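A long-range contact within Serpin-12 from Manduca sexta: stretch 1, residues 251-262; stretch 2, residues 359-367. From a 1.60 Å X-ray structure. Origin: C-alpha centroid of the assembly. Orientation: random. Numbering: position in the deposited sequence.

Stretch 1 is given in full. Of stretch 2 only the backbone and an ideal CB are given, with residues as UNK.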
ATOM      1  N   SER A 251      -3.072 -17.105   5.871  1.00 41.19           N
ATOM      2  CA  SER A 251      -2.258 -17.654   6.948  1.00 45.80           C
ATOM      3  C   SER A 251      -0.985 -16.862   7.214  1.00 44.07           C
ATOM      4  O   SER A 251      -0.400 -17.003   8.294  1.00 50.31           O
ATOM      5  CB  SER A 251      -1.879 -19.108   6.636  1.00 53.38           C
ATOM      6  OG  SER A 251      -0.882 -19.179   5.624  1.00 56.58           O
ATOM      7  N   LEU A 252      -0.549 -16.035   6.269  1.00 34.48           N
ATOM      8  CA  LEU A 252       0.771 -15.416   6.334  1.00 33.13           C
ATOM      9  C   LEU A 252       0.744 -14.181   7.227  1.00 34.14           C
ATOM     10  O   LEU A 252       0.072 -13.195   6.909  1.00 36.90           O
ATOM     11  CB  LEU A 252       1.237 -15.048   4.928  1.00 34.14           C
ATOM     12  CG  LEU A 252       2.637 -14.452   4.801  1.00 35.98           C
ATOM     13  CD1 LEU A 252       3.687 -15.497   5.142  1.00 39.57           C
ATOM     14  CD2 LEU A 252       2.855 -13.899   3.397  1.00 34.91           C
ATOM     15  N   SER A 253       1.493 -14.219   8.328  1.00 31.26           N
ATOM     16  CA  SER A 253       1.609 -13.061   9.201  1.00 28.81           C
ATOM     17  C   SER A 253       2.788 -12.190   8.777  1.00 28.21           C
ATOM     18  O   SER A 253       3.729 -12.647   8.126  1.00 30.50           O
ATOM     19  CB  SER A 253       1.774 -13.488  10.659  1.00 31.23           C
ATOM     20  OG  SER A 253       3.079 -13.976  10.907  1.00 33.20           O
ATOM     21  N   MET A 254       2.723 -10.909   9.149  1.00 29.47           N
ATOM     22  CA  MET A 254       3.846 -10.022   8.866  1.00 28.24           C
ATOM     23  C   MET A 254       5.039 -10.311   9.769  1.00 29.40           C
ATOM     24  O   MET A 254       6.166  -9.948   9.418  1.00 28.13           O
ATOM     25  CB  MET A 254       3.424  -8.555   8.991  1.00 29.62           C
ATOM     26  CG  MET A 254       2.494  -8.074   7.884  1.00 29.05           C
ATOM     27  SD  MET A 254       3.120  -8.375   6.208  1.00 29.95           S
ATOM     28  CE  MET A 254       2.053  -9.713   5.676  1.00 30.64           C
ATOM     29  N   GLU A 255       4.818 -10.965  10.913  1.00 27.11           N
ATOM     30  CA  GLU A 255       5.939 -11.468  11.695  1.00 30.63           C
ATOM     31  C   GLU A 255       6.671 -12.564  10.933  1.00 32.22           C
ATOM     32  O   GLU A 255       7.906 -12.626  10.959  1.00 32.87           O
ATOM     33  CB  GLU A 255       5.449 -11.975  13.051  1.00 33.18           C
ATOM     34  CG  GLU A 255       4.940 -10.870  13.990  1.00 45.58           C
ATOM     35  CD  GLU A 255       3.620 -10.246  13.538  1.00 52.48           C
ATOM     36  OE1 GLU A 255       2.793 -10.952  12.919  1.00 51.55           O
ATOM     37  OE2 GLU A 255       3.416  -9.041  13.799  1.00 53.35           O
ATOM     38  N   ASP A 256       5.922 -13.435  10.246  1.00 30.25           N
ATOM     39  CA  ASP A 256       6.539 -14.404   9.342  1.00 30.99           C
ATOM     40  C   ASP A 256       7.346 -13.697   8.262  1.00 27.17           C
ATOM     41  O   ASP A 256       8.499 -14.060   7.989  1.00 30.29           O
ATOM     42  CB  ASP A 256       5.473 -15.286   8.689  1.00 38.65           C
ATOM     43  CG  ASP A 256       4.814 -16.242   9.659  1.00 48.97           C
ATOM     44  OD1 ASP A 256       5.518 -16.792  10.532  1.00 48.78           O
ATOM     45  OD2 ASP A 256       3.587 -16.452   9.531  1.00 52.74           O
ATOM     46  N   VAL A 257       6.746 -12.689   7.629  1.00 27.02           N
ATOM     47  CA  VAL A 257       7.422 -11.975   6.549  1.00 25.31           C
ATOM     48  C   VAL A 257       8.704 -11.325   7.057  1.00 24.03           C
ATOM     49  O   VAL A 257       9.758 -11.423   6.416  1.00 27.04           O
ATOM     50  CB  VAL A 257       6.467 -10.946   5.910  1.00 23.75           C
ATOM     51  CG1 VAL A 257       7.197 -10.130   4.849  1.00 24.58           C
ATOM     52  CG2 VAL A 257       5.280 -11.662   5.276  1.00 25.43           C
ATOM     53  N   ALA A 258       8.644 -10.672   8.222  1.00 24.09           N
ATOM     54  CA  ALA A 258       9.847 -10.045   8.767  1.00 24.69           C
ATOM     55  C   ALA A 258      10.969 -11.060   8.955  1.00 27.10           C
ATOM     56  O   ALA A 258      12.138 -10.754   8.695  1.00 30.79           O
ATOM     57  CB  ALA A 258       9.527  -9.347  10.090  1.00 27.44           C
ATOM     58  N   SER A 259      10.632 -12.284   9.383  1.00 27.39           N
ATOM     59  CA  SER A 259      11.640 -13.327   9.561  1.00 28.05           C
ATOM     60  C   SER A 259      12.298 -13.738   8.249  1.00 29.45           C
ATOM     61  O   SER A 259      13.420 -14.258   8.274  1.00 28.94           O
ATOM     62  CB  SER A 259      11.024 -14.564  10.218  1.00 33.87           C
ATOM     63  OG  SER A 259      10.384 -15.393   9.255  1.00 38.34           O
ATOM     64  N   PHE A 260      11.629 -13.530   7.109  1.00 28.82           N
ATOM     65  CA  PHE A 260      12.214 -13.917   5.830  1.00 30.00           C
ATOM     66  C   PHE A 260      13.484 -13.128   5.532  1.00 30.64           C
ATOM     67  O   PHE A 260      14.347 -13.605   4.788  1.00 30.02           O
ATOM     68  CB  PHE A 260      11.193 -13.725   4.705  1.00 25.43           C
ATOM     69  CG  PHE A 260       9.985 -14.621   4.813  1.00 28.68           C
ATOM     70  CD1 PHE A 260      10.032 -15.807   5.530  1.00 29.97           C
ATOM     71  CD2 PHE A 260       8.801 -14.270   4.192  1.00 28.24           C
ATOM     72  CE1 PHE A 260       8.909 -16.626   5.622  1.00 30.87           C
ATOM     73  CE2 PHE A 260       7.672 -15.075   4.286  1.00 26.55           C
ATOM     74  CZ  PHE A 260       7.731 -16.255   4.994  1.00 29.45           C
ATOM     75  N   LEU A 261      13.621 -11.927   6.102  1.00 30.85           N
ATOM     76  CA  LEU A 261      14.842 -11.150   5.926  1.00 32.93           C
ATOM     77  C   LEU A 261      16.035 -11.768   6.647  1.00 34.74           C
ATOM     78  O   LEU A 261      17.172 -11.339   6.416  1.00 33.77           O
ATOM     79  CB  LEU A 261      14.624  -9.710   6.407  1.00 29.62           C
ATOM     80  CG  LEU A 261      13.730  -8.769   5.584  1.00 32.96           C
ATOM     81  CD1 LEU A 261      13.979  -8.920   4.094  1.00 39.72           C
ATOM     82  CD2 LEU A 261      12.244  -8.967   5.892  1.00 33.04           C
ATOM     83  N   ASP A 262      15.812 -12.768   7.500  1.00 32.42           N
ATOM     84  CA  ASP A 262      16.887 -13.475   8.179  1.00 31.09           C
ATOM     85  C   ASP A 262      17.232 -14.802   7.519  1.00 31.08           C
ATOM     86  O   ASP A 262      18.092 -15.529   8.028  1.00 38.17           O
ATOM     87  CB  ASP A 262      16.517 -13.713   9.647  1.00 38.42           C
ATOM     88  CG  ASP A 262      16.314 -12.426  10.408  1.00 49.08           C
ATOM     89  OD1 ASP A 262      17.038 -11.450  10.117  1.00 48.41           O
ATOM     90  OD2 ASP A 262      15.429 -12.387  11.291  1.00 54.83           O
ATOM     91  N   UNK A 359       0.819 -15.597  -7.286  1.00 22.10           N
ATOM     92  CA  UNK A 359       1.796 -15.431  -6.217  1.00 21.45           C
ATOM     93  C   UNK A 359       1.533 -14.125  -5.488  1.00 22.88           C
ATOM     94  O   UNK A 359       0.750 -13.287  -5.939  1.00 20.41           O
ATOM     95  CB  UNK A 359       3.223 -15.464  -6.768  1.00 21.45           C
ATOM     96  N   UNK A 360       2.192 -13.971  -4.340  1.00 19.90           N
ATOM     97  CA  UNK A 360       2.109 -12.768  -3.523  1.00 19.08           C
ATOM     98  C   UNK A 360       3.418 -12.002  -3.627  1.00 21.72           C
ATOM     99  O   UNK A 360       4.497 -12.599  -3.589  1.00 22.51           O
ATOM    100  CB  UNK A 360       1.796 -13.113  -2.066  1.00 19.08           C
ATOM    101  N   UNK A 361       3.330 -10.682  -3.746  1.00 20.84           N
ATOM    102  CA  UNK A 361       4.518  -9.841  -3.710  1.00 20.46           C
ATOM    103  C   UNK A 361       4.332  -8.777  -2.643  1.00 18.18           C
ATOM    104  O   UNK A 361       3.279  -8.143  -2.566  1.00 19.73           O
ATOM    105  CB  UNK A 361       4.789  -9.205  -5.075  1.00 20.46           C
ATOM    106  N   UNK A 362       5.365  -8.568  -1.829  1.00 17.32           N
ATOM    107  CA  UNK A 362       5.312  -7.609  -0.734  1.00 18.61           C
ATOM    108  C   UNK A 362       6.509  -6.693  -0.885  1.00 18.82           C
ATOM    109  O   UNK A 362       7.644  -7.168  -0.969  1.00 20.18           O
ATOM    110  CB  UNK A 362       5.304  -8.300   0.631  1.00 18.61           C
ATOM    111  N   UNK A 363       6.260  -5.390  -0.972  1.00 15.85           N
ATOM    112  CA  UNK A 363       7.342  -4.418  -0.953  1.00 16.22           C
ATOM    113  C   UNK A 363       7.621  -4.057   0.496  1.00 18.03           C
ATOM    114  O   UNK A 363       6.731  -3.567   1.200  1.00 19.54           O
ATOM    115  CB  UNK A 363       6.996  -3.177  -1.778  1.00 16.22           C
ATOM    116  N   UNK A 364       8.849  -4.320   0.943  1.00 16.21           N
ATOM    117  CA  UNK A 364       9.219  -4.223   2.345  1.00 17.61           C
ATOM    118  C   UNK A 364      10.189  -3.065   2.527  1.00 17.28           C
ATOM    119  O   UNK A 364      11.156  -2.938   1.764  1.00 18.36           O
ATOM    120  CB  UNK A 364       9.834  -5.533   2.843  1.00 17.61           C
ATOM    121  N   UNK A 365       9.916  -2.215   3.515  1.00 17.10           N
ATOM    122  CA  UNK A 365      10.868  -1.195   3.951  1.00 16.94           C
ATOM    123  C   UNK A 365      11.841  -1.855   4.924  1.00 19.23           C
ATOM    124  O   UNK A 365      11.450  -2.276   6.018  1.00 20.17           O
ATOM    125  CB  UNK A 365      10.159  -0.003   4.597  1.00 16.94           C
ATOM    126  N   UNK A 366      13.102  -2.026   4.493  1.00 18.90           N
ATOM    127  CA  UNK A 366      14.077  -2.783   5.273  1.00 20.65           C
ATOM    128  C   UNK A 366      14.555  -2.044   6.512  1.00 23.16           C
ATOM    129  O   UNK A 366      15.161  -2.664   7.400  1.00 28.53           O
ATOM    130  CB  UNK A 366      15.281  -3.133   4.396  1.00 20.65           C
ATOM    131  N   UNK A 367      14.370  -0.731   6.563  1.00 21.75           N
ATOM    132  CA  UNK A 367      14.823   0.018   7.726  1.00 23.52           C
ATOM    133  C   UNK A 367      13.725   0.117   8.778  1.00 25.66           C
ATOM    134  O   UNK A 367      14.000   0.035   9.980  1.00 25.42           O
ATOM    135  CB  UNK A 367      15.284   1.417   7.311  1.00 23.52           C
TER

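Stretch 2 runs as an extended strand from 359 to 365, so its side chains alternate, and the CA-to-CB bonds at 360, 362 and 364 point toward stretch 1. There a short helix, begun by Ser-253, whose OG caps Asp-256 N at 3.0 Å, crosses the strand at 70° with the axes 10.6 Å apart. That gap must be filled by side chains, and the surface the helix offers is almost wholly apolar: Leu-252, Met-254, Val-257, Ala-258 and Leu-261.

Position 359 points out of reach of stretch 1, which says little beyond the preference of extended backbone for beta-branched or aromatic residues. It is Phe-359, and it makes no contact here.

At 360 the CB points toward stretch 1, but nothing lies within 5.5 Å of it. A side chain must extend to meet the methyls of Leu-252, so leucine, isoleucine, methionine or phenylalanine would all be plausible. The residue is Leu-360, with chi1 m and chi2 t; its CD1 comes to 4.2 Å from Leu-252 CD2, a modest contact at the margin of the patch.

Position 361 turns out of reach again and is unconstrained by the helix; it is Ala-361.

At 362 the ideal CB lies 5.0 Å from Val-257 CG1, with Met-254 and Leu-252 farther along its path. Nothing polar is offered by these side chains, and the space suits a medium-sized aliphatic residue: isoleucine, leucine, or perhaps valine, though valine would reach less far. The deposited Ile-362, with chi1 m and chi2 t, extends its CD1 into a cluster of three side chains, 3.8 Å from Val-257 CG2, 4.2 Å from Met-254 CE and 4.3 Å from Leu-252 CD2. Beta-branching also fits the strand backbone.

Position 363 is out of reach, and stretch 1 cannot choose its residue; it is Leu-363.

At 364 the ideal CB is 5.2 Å from Leu-261 CD2, and beyond it Val-257, Ala-258 and Met-254 line a broad apolar surface. The small side chain of Ala-258 leaves room for something large and flat, so phenylalanine, tyrosine or tryptophan could serve, as could a long aliphatic residue. Of the residues in stretch 2, Trp-364 has the most surface covered by stretch 1, 97 Å². Leu-261 CD2 lies over one ring face, in a CH-pi contact 3.8 Å from the centroid of the Trp-364 five-membered ring. In the six-membered part, Trp-364 CZ3 is 3.7 Å from Val-257 CG1 and 4.2 Å from Met-254 SD, and Trp-364 CZ2 is 3.8 Å from Ala-258 CB.

Position 365 points out of reach, so stretch 1 sets no constraint; just before the chain leaves the strand, a short polar side chain able to accept from a nearby backbone N-H, such as aspartate, asparagine or serine, would suit. It is Asp-365, whose OD1 accepts from the backbone N of 367 at 3.0 Å.

At 366, with phi/psi of -73/-19, the strand has ended and the CB points sideways; a turn-tolerant polar residue such as asparagine, aspartate or serine would suit. Asn-366 bends its end nearer, OD1 lying 4.1 Å from Leu-261 CD1, while its amide is hydrogen-bonded elsewhere in the structure.

Position 367 is out of reach and would accept many residues; it is Arg-367.

Stretch 2 359-367: FLAILWDNR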
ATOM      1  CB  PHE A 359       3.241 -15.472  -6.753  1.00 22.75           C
ATOM      2  CG  PHE A 359       3.568 -14.358  -7.720  1.00 20.68           C
ATOM      3  CD1 PHE A 359       3.359 -14.532  -9.083  1.00 22.47           C
ATOM      4  CD2 PHE A 359       4.132 -13.177  -7.278  1.00 25.14           C
ATOM      5  CE1 PHE A 359       3.673 -13.523  -9.983  1.00 23.99           C
ATOM      6  CE2 PHE A 359       4.441 -12.158  -8.164  1.00 24.85           C
ATOM      7  CZ  PHE A 359       4.216 -12.331  -9.520  1.00 24.68           C
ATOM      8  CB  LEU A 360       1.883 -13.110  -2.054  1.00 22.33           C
ATOM      9  CG  LEU A 360       0.603 -13.803  -1.632  1.00 25.02           C
ATOM     10  CD1 LEU A 360       0.607 -13.861  -0.109  1.00 30.93           C
ATOM     11  CD2 LEU A 360      -0.616 -13.030  -2.151  1.00 28.15           C
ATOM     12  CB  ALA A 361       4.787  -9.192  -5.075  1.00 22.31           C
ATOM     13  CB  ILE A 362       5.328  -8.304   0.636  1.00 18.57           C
ATOM     14  CG1 ILE A 362       4.087  -9.187   0.785  1.00 21.79           C
ATOM     15  CG2 ILE A 362       5.383  -7.269   1.773  1.00 18.85           C
ATOM     16  CD1 ILE A 362       4.058 -10.006   2.051  1.00 26.25           C
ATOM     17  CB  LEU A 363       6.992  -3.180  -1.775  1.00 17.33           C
ATOM     18  CG  LEU A 363       8.141  -2.160  -1.780  1.00 24.01           C
ATOM     19  CD1 LEU A 363       9.297  -2.660  -2.662  1.00 23.20           C
ATOM     20  CD2 LEU A 363       7.638  -0.785  -2.225  1.00 28.66           C
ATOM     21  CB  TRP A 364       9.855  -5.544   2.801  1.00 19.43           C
ATOM     22  CG  TRP A 364      10.038  -5.699   4.279  1.00 21.94           C
ATOM     23  CD1 TRP A 364      11.199  -5.533   5.001  1.00 19.39           C
ATOM     24  CD2 TRP A 364       9.039  -6.098   5.217  1.00 19.51           C
ATOM     25  NE1 TRP A 364      10.966  -5.790   6.331  1.00 24.63           N
ATOM     26  CE2 TRP A 364       9.646  -6.138   6.490  1.00 21.58           C
ATOM     27  CE3 TRP A 364       7.678  -6.418   5.104  1.00 19.88           C
ATOM     28  CZ2 TRP A 364       8.938  -6.490   7.643  1.00 20.23           C
ATOM     29  CZ3 TRP A 364       6.983  -6.768   6.255  1.00 20.97           C
ATOM     30  CH2 TRP A 364       7.607  -6.801   7.494  1.00 21.39           C
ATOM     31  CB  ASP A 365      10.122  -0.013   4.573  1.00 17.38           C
ATOM     32  CG  ASP A 365      11.035   1.177   4.855  1.00 19.78           C
ATOM     33  OD1 ASP A 365      12.121   0.992   5.471  1.00 19.88           O
ATOM     34  OD2 ASP A 365      10.684   2.308   4.450  1.00 22.15           O
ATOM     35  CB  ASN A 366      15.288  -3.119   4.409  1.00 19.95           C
ATOM     36  CG  ASN A 366      14.960  -4.105   3.324  1.00 23.09           C
ATOM     37  OD1 ASN A 366      14.031  -4.896   3.469  1.00 25.89           O
ATOM     38  ND2 ASN A 366      15.715  -4.072   2.232  1.00 23.05           N
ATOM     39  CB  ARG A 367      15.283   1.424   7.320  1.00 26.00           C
ATOM     40  CG  ARG A 367      15.670   2.320   8.532  1.00 29.57           C
ATOM     41  CD  ARG A 367      17.115   2.241   8.801  1.00 29.72           C
ATOM     42  NE  ARG A 367      17.582   3.011   9.975  1.00 24.91           N
ATOM     43  CZ  ARG A 367      18.497   3.970   9.918  1.00 35.75           C
ATOM     44  NH1 ARG A 367      19.033   4.311   8.749  1.00 41.11           N
ATOM     45  NH2 ARG A 367      18.873   4.584  11.027  1.00 32.72           N
TER
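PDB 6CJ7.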